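Local coordinates for protein transcriptional regulator (Streptococcus dysgalactiae, PDB 4YV9) that probably binds short hydrophobic peptide pheromones and DNA to regulate transcription in quorum sensing, and is held here with a cyclic peptide inhibitor, at residues I189-I193 with V226-V230. Sequence-based numbering, arbitrary orientation.
Sequences INCLI and VFLYV
V230 sits between L192 and I193, its CG1 facing mainly the leucine and its CG2 mainly the isoleucine. CG1, anti to the backbone N (chi1 168°), meets the isobutyl group of L192, 3.6 Å from L192 CD2; the two side chains pass each other in opposite directions. V230 CG2 turns chiefly to I193, with I193 CG1 at 3.6 Å, and the I193 and V230 side chains cross at roughly a right angle. I193 sets off to the flank of the interface, yet its ethyl arm still reaches the valine.

One turn earlier, I189 forks. Its CG2 methyl lies 3.7 Å from V226 CG1 and 4.2 Å from V230 CG2, while CD1, at the end of the extended ethyl arm, comes to 4.2 Å from F227 CB, so the arm meets the root of the phenylalanine. The F227 ring is met at its edge: L192 CD2 lies near the ring plane, 3.7 Å from F227 CE1. That one leucine methyl therefore touches both V230 and F227.

The contact is wholly apolar. The segment axes run nearly parallel, 16° apart and 10.7 Å at closest approach. I211 of helix 201-215 touches I189, L192 and F227 on one flank, while I189, I193 and V226 also pack on the bound peptide. Helices 179-197 and 221-236, with helix 201-215 between them in sequence, thus pack side by side, consistent with the TPR-like all-helical repeat fold of the C-terminal domain, and line its peptide-binding surface.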
loop_
_atom_site.group_PDB
_atom_site.type_symbol
_atom_site.label_atom_id
_atom_site.label_comp_id
_atom_site.label_asym_id
_atom_site.label_seq_id
_atom_site.Cartn_x
_atom_site.Cartn_y
_atom_site.Cartn_z
ATOM N N ILE B 189 3.765 -15.726 6.859
ATOM C CA ILE B 189 2.981 -16.192 7.998
ATOM C C ILE B 189 2.221 -17.483 7.653
ATOM O O ILE B 189 2.177 -18.414 8.460
ATOM C CB ILE B 189 2.002 -15.100 8.482
ATOM C CG1 ILE B 189 2.795 -13.916 9.060
ATOM C CG2 ILE B 189 1.026 -15.667 9.526
ATOM C CD1 ILE B 189 1.962 -12.704 9.392
ATOM N N ASN B 190 1.652 -17.540 6.450
ATOM C CA ASN B 190 0.969 -18.740 5.954
ATOM C C ASN B 190 1.907 -19.949 5.965
ATOM O O ASN B 190 1.523 -21.043 6.361
ATOM C CB ASN B 190 0.418 -18.500 4.538
ATOM C CG ASN B 190 -0.450 -19.658 4.032
ATOM O OD1 ASN B 190 -1.517 -19.931 4.577
ATOM N ND2 ASN B 190 -0.003 -20.322 2.969
ATOM N N CYS B 191 3.150 -19.746 5.547
ATOM C CA CYS B 191 4.101 -20.847 5.560
ATOM C C CYS B 191 4.462 -21.232 6.991
ATOM O O CYS B 191 4.617 -22.414 7.297
ATOM C CB CYS B 191 5.372 -20.495 4.782
ATOM S SG CYS B 191 6.373 -21.951 4.382
ATOM N N LEU B 192 4.602 -20.229 7.854
ATOM C CA LEU B 192 4.913 -20.462 9.261
ATOM C C LEU B 192 3.841 -21.329 9.921
ATOM O O LEU B 192 4.145 -22.219 10.708
ATOM C CB LEU B 192 5.056 -19.130 10.006
ATOM C CG LEU B 192 5.186 -19.201 11.532
ATOM C CD1 LEU B 192 6.346 -20.107 11.962
ATOM C CD2 LEU B 192 5.336 -17.818 12.148
ATOM N N ILE B 193 2.586 -21.070 9.580
ATOM C CA ILE B 193 1.473 -21.882 10.089
ATOM C C ILE B 193 1.641 -23.368 9.739
ATOM O O ILE B 193 1.482 -24.243 10.600
ATOM C CB ILE B 193 0.122 -21.348 9.548
ATOM C CG1 ILE B 193 -0.295 -20.118 10.348
ATOM C CG2 ILE B 193 -0.967 -22.411 9.620
ATOM C CD1 ILE B 193 -1.345 -19.256 9.657
ATOM N N VAL B 226 -2.220 -11.486 13.590
ATOM C CA VAL B 226 -2.159 -12.893 13.199
ATOM C C VAL B 226 -0.841 -13.503 13.671
ATOM O O VAL B 226 -0.815 -14.610 14.206
ATOM C CB VAL B 226 -2.324 -13.054 11.666
ATOM C CG1 VAL B 226 -1.981 -14.462 11.217
ATOM C CG2 VAL B 226 -3.760 -12.690 11.247
ATOM N N PHE B 227 0.255 -12.765 13.491
ATOM C CA PHE B 227 1.569 -13.227 13.946
ATOM C C PHE B 227 1.620 -13.395 15.467
ATOM O O PHE B 227 2.282 -14.298 15.969
ATOM C CB PHE B 227 2.652 -12.261 13.476
ATOM C CG PHE B 227 4.056 -12.723 13.763
ATOM C CD1 PHE B 227 4.494 -13.975 13.352
ATOM C CD2 PHE B 227 4.940 -11.901 14.429
ATOM C CE1 PHE B 227 5.787 -14.399 13.615
ATOM C CE2 PHE B 227 6.236 -12.322 14.693
ATOM C CZ PHE B 227 6.653 -13.573 14.283
ATOM N N LEU B 228 0.926 -12.534 16.208
ATOM C CA LEU B 228 0.824 -12.722 17.661
ATOM C C LEU B 228 0.227 -14.098 17.954
ATOM O O LEU B 228 0.685 -14.814 18.835
ATOM C CB LEU B 228 -0.041 -11.628 18.295
ATOM C CG LEU B 228 -0.298 -11.721 19.796
ATOM C CD1 LEU B 228 1.010 -11.695 20.562
ATOM C CD2 LEU B 228 -1.180 -10.555 20.206
ATOM N N TYR B 229 -0.785 -14.470 17.178
ATOM C CA TYR B 229 -1.483 -15.727 17.422
ATOM C C TYR B 229 -0.602 -16.910 17.040
ATOM O O TYR B 229 -0.434 -17.833 17.810
ATOM C CB TYR B 229 -2.798 -15.787 16.644
ATOM C CG TYR B 229 -3.598 -17.030 16.971
ATOM C CD1 TYR B 229 -3.342 -18.237 16.321
ATOM C CD2 TYR B 229 -4.602 -17.000 17.926
ATOM C CE1 TYR B 229 -4.064 -19.372 16.609
ATOM C CE2 TYR B 229 -5.331 -18.133 18.217
ATOM C CZ TYR B 229 -5.052 -19.316 17.557
ATOM O OH TYR B 229 -5.766 -20.446 17.849
ATOM N N VAL B 230 -0.025 -16.837 15.847
ATOM C CA VAL B 230 0.677 -17.955 15.237
ATOM C C VAL B 230 1.975 -18.252 15.971
ATOM O O VAL B 230 2.326 -19.412 16.216
ATOM C CB VAL B 230 0.964 -17.646 13.747
ATOM C CG1 VAL B 230 1.938 -18.660 13.158
ATOM C CG2 VAL B 230 -0.352 -17.600 12.952
#